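Local coordinates for D-alanyl-D-alanine carboxypeptidase (Penicillin binding protein) family protein (PDB 6OSU) that probably removes the terminal D-alanine from peptidoglycan precursor peptides, as a serine D-alanyl-D-alanine carboxypeptidase of the S11 family, at residues A[290-295]-A[299-304]; A[68-73]-A[141-146]; A[23-28]-A[373-378]; A[222-227]-A[258-263]. One frame throughout, in Å; residues are numbered along the deposited sequence.

Contact 1 of 4, residues A[290-295]-A[299-304]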
loop_
_atom_site.group_PDB
_atom_site.type_symbol
_atom_site.label_atom_id
_atom_site.label_comp_id
_atom_site.label_asym_id
_atom_site.label_seq_id
_atom_site.Cartn_x
_atom_site.Cartn_y
_atom_site.Cartn_z
ATOM N N VAL A 290 -8.260 -0.973 -2.134
ATOM C CA VAL A 290 -6.907 -0.684 -1.683
ATOM C C VAL A 290 -6.074 -0.470 -2.936
ATOM O O VAL A 290 -5.975 -1.366 -3.782
ATOM C CB VAL A 290 -6.338 -1.817 -0.815
ATOM C CG1 VAL A 290 -4.886 -1.537 -0.453
ATOM C CG2 VAL A 290 -7.187 -2.010 0.442
ATOM N N SER A 291 -5.505 0.722 -3.083
ATOM C CA SER A 291 -4.764 1.067 -4.286
ATOM C C SER A 291 -3.436 1.708 -3.910
ATOM O O SER A 291 -3.277 2.273 -2.824
ATOM C CB SER A 291 -5.564 2.013 -5.186
ATOM O OG SER A 291 -5.789 3.251 -4.535
ATOM N N SER A 292 -2.481 1.613 -4.830
ATOM C CA SER A 292 -1.168 2.205 -4.645
ATOM C C SER A 292 -0.664 2.728 -5.981
ATOM O O SER A 292 -0.837 2.079 -7.016
ATOM C CB SER A 292 -0.171 1.195 -4.064
ATOM O OG SER A 292 1.030 1.838 -3.673
ATOM N N ALA A 293 -0.046 3.904 -5.951
ATOM C CA ALA A 293 0.495 4.521 -7.152
ATOM C C ALA A 293 1.864 5.104 -6.837
ATOM O O ALA A 293 2.071 5.674 -5.764
ATOM C CB ALA A 293 -0.434 5.616 -7.695
ATOM N N LYS A 294 2.790 4.955 -7.779
ATOM C CA LYS A 294 4.154 5.443 -7.635
ATOM C C LYS A 294 4.463 6.401 -8.775
ATOM O O LYS A 294 4.157 6.108 -9.936
ATOM C CB LYS A 294 5.149 4.277 -7.624
ATOM C CG LYS A 294 6.585 4.678 -7.329
ATOM C CD LYS A 294 7.473 3.453 -7.153
ATOM C CE LYS A 294 8.844 3.840 -6.615
ATOM N NZ LYS A 294 9.747 2.666 -6.448
ATOM N N GLN A 295 5.057 7.544 -8.446
ATOM C CA GLN A 295 5.466 8.514 -9.461
ATOM C C GLN A 295 6.739 9.192 -8.979
ATOM O O GLN A 295 6.708 9.955 -8.008
ATOM C CB GLN A 295 4.366 9.534 -9.734
ATOM C CG GLN A 295 3.420 9.115 -10.846
ATOM C CD GLN A 295 2.271 10.082 -11.040
ATOM O OE1 GLN A 295 2.182 11.105 -10.360
ATOM N NE2 GLN A 295 1.379 9.760 -11.970
ATOM N N ARG A 299 5.709 6.793 -3.618
ATOM C CA ARG A 299 4.593 5.860 -3.652
ATOM C C ARG A 299 3.619 6.168 -2.524
ATOM O O ARG A 299 4.025 6.378 -1.376
ATOM C CB ARG A 299 5.066 4.408 -3.527
ATOM C CG ARG A 299 3.930 3.433 -3.255
ATOM C CD ARG A 299 4.417 2.026 -2.978
ATOM N NE ARG A 299 5.111 1.453 -4.125
ATOM C CZ ARG A 299 4.499 0.953 -5.194
ATOM N NH1 ARG A 299 3.174 0.955 -5.272
ATOM N NH2 ARG A 299 5.217 0.452 -6.190
ATOM N N PHE A 300 2.333 6.182 -2.856
ATOM C CA PHE A 300 1.280 6.378 -1.875
ATOM C C PHE A 300 0.345 5.180 -1.867
ATOM O O PHE A 300 0.158 4.506 -2.884
ATOM C CB PHE A 300 0.485 7.660 -2.150
ATOM C CG PHE A 300 1.162 8.902 -1.653
ATOM C CD1 PHE A 300 1.069 9.268 -0.320
ATOM C CD2 PHE A 300 1.901 9.699 -2.514
ATOM C CE1 PHE A 300 1.694 10.410 0.146
ATOM C CE2 PHE A 300 2.528 10.843 -2.057
ATOM C CZ PHE A 300 2.426 11.201 -0.725
ATOM N N ILE A 301 -0.239 4.921 -0.703
ATOM C CA ILE A 301 -1.217 3.858 -0.519
ATOM C C ILE A 301 -2.535 4.498 -0.110
ATOM O O ILE A 301 -2.575 5.316 0.817
ATOM C CB ILE A 301 -0.737 2.840 0.530
ATOM C CG1 ILE A 301 0.490 2.092 0.003
ATOM C CG2 ILE A 301 -1.858 1.878 0.902
ATOM C CD1 ILE A 301 1.280 1.380 1.082
ATOM N N SER A 302 -3.605 4.146 -0.813
ATOM C CA SER A 302 -4.934 4.658 -0.525
ATOM C C SER A 302 -5.888 3.497 -0.310
ATOM O O SER A 302 -5.843 2.500 -1.036
ATOM C CB SER A 302 -5.456 5.545 -1.656
ATOM O OG SER A 302 -5.077 6.895 -1.463
ATOM N N VAL A 303 -6.740 3.635 0.701
ATOM C CA VAL A 303 -7.836 2.713 0.959
ATOM C C VAL A 303 -9.122 3.522 0.984
ATOM O O VAL A 303 -9.205 4.538 1.683
ATOM C CB VAL A 303 -7.648 1.954 2.284
ATOM C CG1 VAL A 303 -8.807 1.005 2.506
ATOM C CG2 VAL A 303 -6.326 1.202 2.282
ATOM N N VAL A 304 -10.111 3.089 0.206
ATOM C CA VAL A 304 -11.437 3.692 0.193
ATOM C C VAL A 304 -12.444 2.592 0.493
ATOM O O VAL A 304 -12.392 1.519 -0.116
ATOM C CB VAL A 304 -11.747 4.373 -1.154
ATOM C CG1 VAL A 304 -13.192 4.794 -1.210
ATOM C CG2 VAL A 304 -10.852 5.581 -1.362
HETATM O O HOH W 1 -8.250 3.204 -2.852
#

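Contact 2 of 4, residues A[68-73]-A[141-146]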
loop_
_atom_site.group_PDB
_atom_site.type_symbol
_atom_site.label_atom_id
_atom_site.label_comp_id
_atom_site.label_asym_id
_atom_site.label_seq_id
_atom_site.Cartn_x
_atom_site.Cartn_y
_atom_site.Cartn_z
ATOM N N ILE A 68 -6.241 -9.976 0.612
ATOM C CA ILE A 68 -4.894 -9.426 0.724
ATOM C C ILE A 68 -4.132 -10.117 1.843
ATOM O O ILE A 68 -2.948 -10.446 1.697
ATOM C CB ILE A 68 -4.943 -7.904 0.938
ATOM C CG1 ILE A 68 -5.626 -7.217 -0.244
ATOM C CG2 ILE A 68 -3.540 -7.351 1.135
ATOM C CD1 ILE A 68 -5.819 -5.735 -0.042
ATOM N N MET A 69 -4.797 -10.345 2.980
ATOM C CA MET A 69 -4.149 -11.057 4.077
ATOM C C MET A 69 -3.838 -12.493 3.687
ATOM O O MET A 69 -2.758 -13.009 3.999
ATOM C CB MET A 69 -5.024 -11.025 5.329
ATOM C CG MET A 69 -4.476 -11.884 6.458
ATOM S SD MET A 69 -2.833 -11.347 6.975
ATOM C CE MET A 69 -3.249 -9.982 8.057
ATOM N N THR A 70 -4.772 -13.158 3.002
ATOM C CA THR A 70 -4.506 -14.515 2.538
ATOM C C THR A 70 -3.303 -14.533 1.605
ATOM O O THR A 70 -2.396 -15.358 1.756
ATOM C CB THR A 70 -5.742 -15.092 1.845
ATOM O OG1 THR A 70 -6.847 -15.088 2.760
ATOM C CG2 THR A 70 -5.482 -16.521 1.392
ATOM N N SER A 71 -3.267 -13.604 0.650
ATOM C CA SER A 71 -2.111 -13.492 -0.232
ATOM C C SER A 71 -0.857 -13.107 0.544
ATOM O O SER A 71 0.248 -13.550 0.212
ATOM C CB SER A 71 -2.394 -12.470 -1.330
ATOM O OG SER A 71 -1.263 -12.310 -2.167
ATOM N N TYR A 72 -1.010 -12.271 1.575
ATOM C CA TYR A 72 0.125 -11.898 2.418
ATOM C C TYR A 72 0.770 -13.131 3.042
ATOM O O TYR A 72 1.997 -13.281 3.032
ATOM C CB TYR A 72 -0.343 -10.924 3.501
ATOM C CG TYR A 72 0.748 -10.366 4.389
ATOM C CD1 TYR A 72 1.306 -9.121 4.129
ATOM C CD2 TYR A 72 1.206 -11.073 5.497
ATOM C CE1 TYR A 72 2.296 -8.599 4.939
ATOM C CE2 TYR A 72 2.195 -10.561 6.313
ATOM C CZ TYR A 72 2.737 -9.325 6.030
ATOM O OH TYR A 72 3.722 -8.814 6.840
ATOM N N ILE A 73 -0.046 -14.025 3.597
ATOM C CA ILE A 73 0.489 -15.218 4.243
ATOM C C ILE A 73 1.120 -16.156 3.216
ATOM O O ILE A 73 2.131 -16.812 3.495
ATOM C CB ILE A 73 -0.624 -15.904 5.053
ATOM C CG1 ILE A 73 -0.968 -15.055 6.279
ATOM C CG2 ILE A 73 -0.221 -17.310 5.440
ATOM C CD1 ILE A 73 -2.198 -15.512 7.019
ATOM N N GLN A 141 -10.704 -22.946 8.678
ATOM C CA GLN A 141 -10.815 -22.354 10.010
ATOM C C GLN A 141 -9.440 -22.113 10.619
ATOM O O GLN A 141 -9.165 -21.030 11.151
ATOM C CB GLN A 141 -11.650 -23.250 10.925
ATOM C CG GLN A 141 -13.137 -23.286 10.604
ATOM C CD GLN A 141 -13.488 -24.344 9.573
ATOM O OE1 GLN A 141 -12.607 -24.950 8.961
ATOM N NE2 GLN A 141 -14.785 -24.576 9.383
ATOM N N ALA A 142 -8.562 -23.118 10.557
ATOM C CA ALA A 142 -7.206 -22.947 11.066
ATOM C C ALA A 142 -6.477 -21.828 10.331
ATOM O O ALA A 142 -5.730 -21.055 10.942
ATOM C CB ALA A 142 -6.432 -24.258 10.953
ATOM N N PHE A 143 -6.691 -21.718 9.017
ATOM C CA PHE A 143 -6.046 -20.650 8.263
ATOM C C PHE A 143 -6.568 -19.286 8.691
ATOM O O PHE A 143 -5.803 -18.316 8.761
ATOM C CB PHE A 143 -6.252 -20.858 6.763
ATOM C CG PHE A 143 -5.463 -19.909 5.911
ATOM C CD1 PHE A 143 -4.159 -20.208 5.546
ATOM C CD2 PHE A 143 -6.018 -18.711 5.485
ATOM C CE1 PHE A 143 -3.422 -19.331 4.764
ATOM C CE2 PHE A 143 -5.289 -17.830 4.705
ATOM C CZ PHE A 143 -3.988 -18.140 4.341
ATOM N N THR A 144 -7.868 -19.192 8.981
ATOM C CA THR A 144 -8.424 -17.933 9.463
ATOM C C THR A 144 -7.782 -17.524 10.783
ATOM O O THR A 144 -7.488 -16.341 10.999
ATOM C CB THR A 144 -9.940 -18.050 9.613
ATOM O OG1 THR A 144 -10.511 -18.455 8.363
ATOM C CG2 THR A 144 -10.542 -16.713 10.024
ATOM N N ASP A 145 -7.547 -18.496 11.674
ATOM C CA ASP A 145 -6.835 -18.211 12.918
ATOM C C ASP A 145 -5.442 -17.668 12.640
ATOM O O ASP A 145 -4.983 -16.734 13.310
ATOM C CB ASP A 145 -6.748 -19.473 13.778
ATOM C CG ASP A 145 -8.066 -19.826 14.431
ATOM O OD1 ASP A 145 -8.762 -18.897 14.900
ATOM O OD2 ASP A 145 -8.406 -21.028 14.474
ATOM N N LEU A 146 -4.754 -18.242 11.652
ATOM C CA LEU A 146 -3.449 -17.718 11.267
ATOM C C LEU A 146 -3.565 -16.295 10.729
ATOM O O LEU A 146 -2.709 -15.446 11.008
ATOM C CB LEU A 146 -2.809 -18.637 10.233
ATOM C CG LEU A 146 -1.445 -18.193 9.717
ATOM C CD1 LEU A 146 -0.391 -18.317 10.806
ATOM C CD2 LEU A 146 -1.081 -19.007 8.496
#

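Contact 3 of 4, residues A[23-28]-A[373-378]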
loop_
_atom_site.group_PDB
_atom_site.type_symbol
_atom_site.label_atom_id
_atom_site.label_comp_id
_atom_site.label_asym_id
_atom_site.label_seq_id
_atom_site.Cartn_x
_atom_site.Cartn_y
_atom_site.Cartn_z
ATOM N N GLN A 23 5.536 41.770 -1.922
ATOM C CA GLN A 23 4.616 40.734 -1.462
ATOM C C GLN A 23 5.394 39.465 -1.144
ATOM O O GLN A 23 5.948 38.825 -2.044
ATOM C CB GLN A 23 3.541 40.458 -2.512
ATOM C CG GLN A 23 2.569 39.334 -2.156
ATOM C CD GLN A 23 1.757 39.623 -0.903
ATOM O OE1 GLN A 23 1.593 40.778 -0.504
ATOM N NE2 GLN A 23 1.245 38.569 -0.274
ATOM N N LYS A 24 5.436 39.105 0.135
ATOM C CA LYS A 24 5.925 37.789 0.510
ATOM C C LYS A 24 5.002 36.727 -0.062
ATOM O O LYS A 24 3.786 36.916 -0.137
ATOM C CB LYS A 24 5.989 37.646 2.029
ATOM C CG LYS A 24 7.338 37.963 2.644
ATOM C CD LYS A 24 7.272 37.864 4.159
ATOM C CE LYS A 24 6.039 38.580 4.688
ATOM N NZ LYS A 24 6.370 39.666 5.649
ATOM N N ASP A 25 5.587 35.607 -0.475
ATOM C CA ASP A 25 4.781 34.499 -0.964
ATOM C C ASP A 25 3.897 33.961 0.155
ATOM O O ASP A 25 4.326 33.828 1.304
ATOM C CB ASP A 25 5.676 33.391 -1.519
ATOM C CG ASP A 25 7.096 33.863 -1.800
ATOM O OD1 ASP A 25 8.039 33.062 -1.624
ATOM O OD2 ASP A 25 7.272 35.040 -2.180
ATOM N N ILE A 26 2.649 33.659 -0.185
ATOM C CA ILE A 26 1.678 33.155 0.779
ATOM C C ILE A 26 1.748 31.634 0.772
ATOM O O ILE A 26 1.598 31.005 -0.282
ATOM C CB ILE A 26 0.259 33.650 0.456
ATOM C CG1 ILE A 26 0.183 34.224 -0.964
ATOM C CG2 ILE A 26 -0.171 34.713 1.449
ATOM C CD1 ILE A 26 0.061 33.188 -2.068
ATOM N N ILE A 27 1.993 31.042 1.941
ATOM C CA ILE A 27 2.081 29.591 2.050
ATOM C C ILE A 27 0.697 28.992 1.857
ATOM O O ILE A 27 -0.269 29.394 2.516
ATOM C CB ILE A 27 2.676 29.186 3.408
ATOM C CG1 ILE A 27 4.079 29.773 3.563
ATOM C CG2 ILE A 27 2.726 27.669 3.545
ATOM C CD1 ILE A 27 4.684 29.580 4.940
ATOM N N ILE A 28 0.592 28.027 0.951
ATOM C CA ILE A 28 -0.673 27.378 0.629
ATOM C C ILE A 28 -0.750 26.081 1.415
ATOM O O ILE A 28 0.066 25.175 1.208
ATOM C CB ILE A 28 -0.792 27.098 -0.876
ATOM C CG1 ILE A 28 -0.302 28.303 -1.685
ATOM C CG2 ILE A 28 -2.216 26.705 -1.243
ATOM C CD1 ILE A 28 -1.405 29.199 -2.218
ATOM N N VAL A 373 8.164 23.292 1.992
ATOM C CA VAL A 373 9.575 22.904 2.092
ATOM C C VAL A 373 10.521 24.097 2.188
ATOM O O VAL A 373 11.356 24.118 3.111
ATOM C CB VAL A 373 9.941 21.950 0.943
ATOM C CG1 VAL A 373 11.444 21.740 0.898
ATOM C CG2 VAL A 373 9.221 20.626 1.119
ATOM N N PRO A 374 10.463 25.104 1.312
ATOM C CA PRO A 374 11.424 26.212 1.421
ATOM C C PRO A 374 11.249 27.073 2.662
ATOM O O PRO A 374 12.064 27.976 2.881
ATOM C CB PRO A 374 11.166 27.026 0.145
ATOM C CG PRO A 374 9.766 26.728 -0.213
ATOM C CD PRO A 374 9.557 25.291 0.160
ATOM N N TYR A 375 10.234 26.827 3.488
ATOM C CA TYR A 375 9.962 27.657 4.655
ATOM C C TYR A 375 10.187 26.940 5.977
ATOM O O TYR A 375 9.907 27.518 7.032
ATOM C CB TYR A 375 8.526 28.188 4.596
ATOM C CG TYR A 375 8.318 29.185 3.488
ATOM C CD1 TYR A 375 8.334 30.548 3.748
ATOM C CD2 TYR A 375 8.131 28.768 2.179
ATOM C CE1 TYR A 375 8.156 31.467 2.735
ATOM C CE2 TYR A 375 7.955 29.676 1.160
ATOM C CZ TYR A 375 7.967 31.024 1.443
ATOM O OH TYR A 375 7.789 31.934 0.429
ATOM N N LEU A 376 10.683 25.708 5.956
ATOM C CA LEU A 376 10.903 24.961 7.186
ATOM C C LEU A 376 12.190 25.419 7.865
ATOM O O LEU A 376 13.147 25.838 7.210
ATOM C CB LEU A 376 10.956 23.463 6.888
ATOM C CG LEU A 376 9.724 22.936 6.148
ATOM C CD1 LEU A 376 9.949 21.527 5.643
ATOM C CD2 LEU A 376 8.490 22.993 7.035
ATOM N N LYS A 377 12.200 25.348 9.197
ATOM C CA LYS A 377 13.335 25.807 9.989
ATOM C C LYS A 377 13.558 24.862 11.159
ATOM O O LYS A 377 12.603 24.471 11.835
ATOM C CB LYS A 377 13.111 27.237 10.509
ATOM C CG LYS A 377 12.949 28.302 9.423
ATOM C CD LYS A 377 14.259 28.610 8.704
ATOM C CE LYS A 377 14.040 29.600 7.561
ATOM N NZ LYS A 377 15.309 30.025 6.901
ATOM N N GLN A 378 14.819 24.496 11.390
ATOM C CA GLN A 378 15.180 23.682 12.541
ATOM C C GLN A 378 15.284 24.548 13.788
ATOM O O GLN A 378 15.851 25.646 13.756
ATOM C CB GLN A 378 16.513 22.968 12.311
ATOM C CG GLN A 378 16.435 21.722 11.454
ATOM C CD GLN A 378 17.679 20.862 11.582
ATOM O OE1 GLN A 378 18.668 21.267 12.196
ATOM N NE2 GLN A 378 17.632 19.664 11.006
#

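Contact 4 of 4, residues A[222-227]-A[258-263]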
loop_
_atom_site.group_PDB
_atom_site.type_symbol
_atom_site.label_atom_id
_atom_site.label_comp_id
_atom_site.label_asym_id
_atom_site.label_seq_id
_atom_site.Cartn_x
_atom_site.Cartn_y
_atom_site.Cartn_z
ATOM N N PRO A 222 -5.709 -15.618 -30.524
ATOM C CA PRO A 222 -6.552 -16.779 -30.829
ATOM C C PRO A 222 -8.010 -16.381 -30.976
ATOM O O PRO A 222 -8.447 -15.317 -30.532
ATOM C CB PRO A 222 -6.353 -17.698 -29.617
ATOM C CG PRO A 222 -5.149 -17.164 -28.906
ATOM C CD PRO A 222 -5.154 -15.695 -29.165
ATOM N N LYS A 223 -8.768 -17.264 -31.615
ATOM C CA LYS A 223 -10.199 -17.073 -31.806
ATOM C C LYS A 223 -10.946 -17.957 -30.817
ATOM O O LYS A 223 -10.748 -19.178 -30.796
ATOM C CB LYS A 223 -10.611 -17.399 -33.239
ATOM C CG LYS A 223 -12.071 -17.112 -33.545
ATOM C CD LYS A 223 -12.202 -16.150 -34.716
ATOM C CE LYS A 223 -13.640 -16.055 -35.197
ATOM N NZ LYS A 223 -13.750 -15.233 -36.434
ATOM N N PHE A 224 -11.794 -17.340 -29.999
ATOM C CA PHE A 224 -12.573 -18.047 -28.996
ATOM C C PHE A 224 -14.052 -17.969 -29.339
ATOM O O PHE A 224 -14.548 -16.913 -29.746
ATOM C CB PHE A 224 -12.335 -17.467 -27.597
ATOM C CG PHE A 224 -10.913 -17.568 -27.133
ATOM C CD1 PHE A 224 -10.076 -16.466 -27.173
ATOM C CD2 PHE A 224 -10.407 -18.769 -26.668
ATOM C CE1 PHE A 224 -8.765 -16.559 -26.750
ATOM C CE2 PHE A 224 -9.094 -18.868 -26.246
ATOM C CZ PHE A 224 -8.273 -17.763 -26.285
ATOM N N ASP A 225 -14.749 -19.094 -29.187
ATOM C CA ASP A 225 -16.201 -19.090 -29.285
ATOM C C ASP A 225 -16.788 -18.189 -28.204
ATOM O O ASP A 225 -16.445 -18.308 -27.023
ATOM C CB ASP A 225 -16.748 -20.510 -29.146
ATOM C CG ASP A 225 -18.231 -20.595 -29.453
ATOM O OD1 ASP A 225 -18.720 -19.769 -30.254
ATOM O OD2 ASP A 225 -18.911 -21.479 -28.890
ATOM N N ARG A 226 -17.670 -17.277 -28.617
ATOM C CA ARG A 226 -18.236 -16.313 -27.678
ATOM C C ARG A 226 -19.051 -17.001 -26.589
ATOM O O ARG A 226 -19.012 -16.593 -25.423
ATOM C CB ARG A 226 -19.091 -15.295 -28.435
ATOM C CG ARG A 226 -19.988 -15.914 -29.503
ATOM C CD ARG A 226 -20.279 -14.931 -30.632
ATOM N NE ARG A 226 -20.574 -15.612 -31.894
ATOM C CZ ARG A 226 -21.699 -15.464 -32.590
ATOM N NH1 ARG A 226 -22.650 -14.645 -32.162
ATOM N NH2 ARG A 226 -21.868 -16.130 -33.725
ATOM N N ALA A 227 -19.775 -18.064 -26.945
ATOM C CA ALA A 227 -20.733 -18.658 -26.021
ATOM C C ALA A 227 -20.095 -19.672 -25.079
ATOM O O ALA A 227 -20.563 -19.832 -23.946
ATOM C CB ALA A 227 -21.871 -19.315 -26.799
ATOM N N PHE A 258 -11.205 -21.988 -22.586
ATOM C CA PHE A 258 -10.471 -20.869 -22.015
ATOM C C PHE A 258 -11.434 -19.892 -21.356
ATOM O O PHE A 258 -12.501 -19.592 -21.901
ATOM C CB PHE A 258 -9.656 -20.141 -23.083
ATOM C CG PHE A 258 -8.264 -20.672 -23.259
ATOM C CD1 PHE A 258 -8.029 -21.805 -24.017
ATOM C CD2 PHE A 258 -7.187 -20.025 -22.677
ATOM C CE1 PHE A 258 -6.746 -22.291 -24.185
ATOM C CE2 PHE A 258 -5.901 -20.505 -22.841
ATOM C CZ PHE A 258 -5.682 -21.638 -23.600
ATOM N N VAL A 259 -11.050 -19.407 -20.180
ATOM C CA VAL A 259 -11.750 -18.331 -19.487
ATOM C C VAL A 259 -10.842 -17.112 -19.489
ATOM O O VAL A 259 -9.650 -17.216 -19.170
ATOM C CB VAL A 259 -12.136 -18.731 -18.053
ATOM C CG1 VAL A 259 -12.874 -17.593 -17.374
ATOM C CG2 VAL A 259 -12.987 -19.992 -18.061
ATOM N N LEU A 260 -11.397 -15.962 -19.860
ATOM C CA LEU A 260 -10.643 -14.720 -19.983
ATOM C C LEU A 260 -11.288 -13.671 -19.094
ATOM O O LEU A 260 -12.471 -13.355 -19.260
ATOM C CB LEU A 260 -10.611 -14.249 -21.439
ATOM C CG LEU A 260 -10.094 -15.283 -22.442
ATOM C CD1 LEU A 260 -10.951 -15.295 -23.696
ATOM C CD2 LEU A 260 -8.640 -15.009 -22.786
ATOM N N GLN A 261 -10.521 -13.143 -18.143
ATOM C CA GLN A 261 -11.030 -12.145 -17.216
ATOM C C GLN A 261 -10.014 -11.028 -17.055
ATOM O O GLN A 261 -8.805 -11.271 -17.035
ATOM C CB GLN A 261 -11.336 -12.749 -15.840
ATOM C CG GLN A 261 -11.951 -14.131 -15.882
ATOM C CD GLN A 261 -12.582 -14.515 -14.566
ATOM O OE1 GLN A 261 -13.432 -13.796 -14.045
ATOM N NE2 GLN A 261 -12.165 -15.649 -14.014
ATOM N N ASN A 262 -10.517 -9.804 -16.935
ATOM C CA ASN A 262 -9.678 -8.657 -16.637
ATOM C C ASN A 262 -9.553 -8.469 -15.132
ATOM O O ASN A 262 -10.428 -8.866 -14.357
ATOM C CB ASN A 262 -10.249 -7.379 -17.253
ATOM C CG ASN A 262 -10.223 -7.397 -18.763
ATOM O OD1 ASN A 262 -9.161 -7.290 -19.376
ATOM N ND2 ASN A 262 -11.396 -7.517 -19.372
ATOM N N ASN A 263 -8.445 -7.857 -14.726
ATOM C CA ASN A 263 -8.351 -7.311 -13.384
ATOM C C ASN A 263 -9.360 -6.181 -13.243
ATOM O O ASN A 263 -9.382 -5.250 -14.052
ATOM C CB ASN A 263 -6.933 -6.806 -13.116
ATOM C CG ASN A 263 -6.692 -6.456 -11.656
ATOM O OD1 ASN A 263 -7.611 -6.088 -10.925
ATOM N ND2 ASN A 263 -5.442 -6.569 -11.228
#

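Contact 1 of 4, residues A[290-295]-A[299-304]
Strand 290-295 runs antiparallel to strand 299-304, their axes 4.7 Å apart at an angle of 159°, with S291 opposite S302 and A293 opposite F300 as hydrogen-bonded pairs. They form the beta hairpin 288-295/298-307 of the five-stranded sheet, beside strand 274-282, which carries the predicted substrate-binding K278. The bonds S291 N to S302 O (2.7 Å) and F300 N to A293 O (3.0 Å) illustrate the ladder. Side chains alternate between two faces. On the face of V290, S292, K294, R299, I301 and V303, the hydroxyl of S292 links backbone to guanidinium. With OG anti to the backbone N (chi1 -170°), it donates to F300 O at 2.9 Å, arriving from above the carbonyl plane, while the same oxygen accepts A293 N. F300 O serves two donors, and S292 OG both gives and accepts: R299 NH1 gives it a bond of 2.8 Å in the guanidinium plane. The arginine chain bends at chi3 (-63°), bringing NH1 back over the neighbouring strand; K294 CB lies over one face of the guanidinium, toward its rim, and the two long side chains cross at about a right angle. V290 and V303 lie side by side, CG2 to CG2 at 3.8 Å. On the other face a water bridges S291 OG and, weakly, S302 O, and S302 OG bonds to T42. The buried S292 hydroxyl is thus satisfied within the hairpin. D275 pairs with R299, which probably eases the proximity of like-charged K294 and, together with the in-plane NH1 bond, probably limits rotation of the guanidinium.

Contact 2 of 4, residues A[68-73]-A[141-146]
T70 and I73, one turn apart on helix 66-79, receive the side chain of F143 from helix 140-154, and the two helix segments cross almost perpendicularly, at 88° with axes 10.9 Å apart. At that spacing the backbones stay well separated and side chains alone bridge the gap. The tight part is the end of the phenylalanine ring. F143 CE2 lies 3.6 Å from T70 CG2, and F143 CE1 lies 3.8 Å from I73 CG2, so the two methyl groups meet opposite margins of the ring end, and they lie on opposite sides of its plane. Both approaches are oblique, neither squarely over a face nor at an edge. F143 extends this far because CG is anti to the backbone N (chi1 -172°). I73 CG2 does double duty, also meeting L146 CD2 at 3.6 Å, while I73 CD1 rests near L146 CG at 3.9 Å. The leucine side is as close in its nearest approach, but L146 is partly exposed, whereas T70, I73 and F143 are buried. No hydrogen bond crosses the contact; T70 OG1 instead bonds to the carbonyl oxygen of P164. Further packing surrounds the aromatic ring, with A133 and I136 of helix 126-137 and P164 touching F143. Helix 66-79, which carries the predicted proton acceptor K67 near its start, is thus held between helix 140-154 and helix 176-189, where the hydroxyls of S71 and Y186 are hydrogen-bonded and L182 packs on I68.

Contact 3 of 4, residues A[23-28]-A[373-378]
An extended N-terminal segment, lying between helix 18-21 and strand 39-44, here meets the C-terminal domain of the penicillin-binding protein 5 type. From that domain comes Y375, at the end of a short 3-10 turn just before strand 376-382. I27 lies over one face of its ring: CG1 stands 4.2 Å from the ring centroid and only 7° off the normal, a CH-pi contact placed over the centre. I27 CD1 continues toward the root of the tyrosine, 3.9 Å from Y375 CG, and the two side chains run past each other in opposite directions. This overlap follows from the isoleucine torsions: CG1 is anti to the carbonyl carbon (chi1 -60°), and the chain then runs on extended, carrying CD1 along the ring. Near the phenol end, the carboxylate of D25 sits at the ring's edge, its plane turned 87° against that of the ring. The modelled approach there is too close to be trusted, and the nature of that polar encounter stays doubtful. L403 of strand 395-403 touches both I27 and Y375, which extends the apolar patch onto the domain's own sheet, and I28 O accepts a hydrogen bond from T371. Small and surface-lying, with no regular pairing between the two segments, the contact is an example of CH-pi packing of an aliphatic side chain over a tyrosine face, joining an irregular N-terminal segment to the 3-10 turn of a PBP5-type C-terminal beta domain.

Contact 4 of 4, residues A[222-227]-A[258-263]
F224 projects from the short strand 223-224 toward strand 258-262, and two side chains of that strand, F258 and L260, meet its ring in different ways. L260 comes over a face. Its CD1 lies 4.1 Å from the F224 ring centroid, 23° off the normal, a CH-pi contact shifted toward the rim on the CD1 side, where F224 CD1 is 3.8 Å from L260 CD1. F258 approaches at a slant: the ring planes make 49° and the centroids stand 5.5 Å apart, neither a stack nor an edge-to-face pair. Its nearest atom is the root of the side chain, F258 CB, 3.5 Å from F224 CE2. With CG anti to the carbonyl carbon (chi1 -61°), the F224 ring lies across the two residues, both reaching it from the same side of its plane, L260 CD1 toward CD1 and CE1 and F258 CB toward CE2. The contact is wholly apolar. Around it, F252 touches F224 and meets the F258 ring, R217 of helix 214-220 packs on F224 and L260, and V203 of strand 201-205 lies against both F258 and L260. In this way the little two-stranded sheet of 223-224 with 231-233 is joined to the edge of the three-stranded sheet.

Contacts 1 and 2 meet directly: CG2 of V290 packs on CD1 of I68 at 4.0 Å, although their centres lie 23 Å apart. Both lie near the predicted catalytic residues. The V290 side chain is about 5 Å from that of the predicted substrate-binding K278 and about 10 Å from that of the predicted nucleophile S64, while the T70 side chain is about 5 Å from that of the predicted proton acceptor K67. Contacts 3 and 4 lie away from these sites on opposite sides of the chain's centre, with centres about 56 Å apart. Contact 3 spans nearly the whole chain in sequence, enclosing the other three, whereas contacts 2, 4 and 1 follow one another in series.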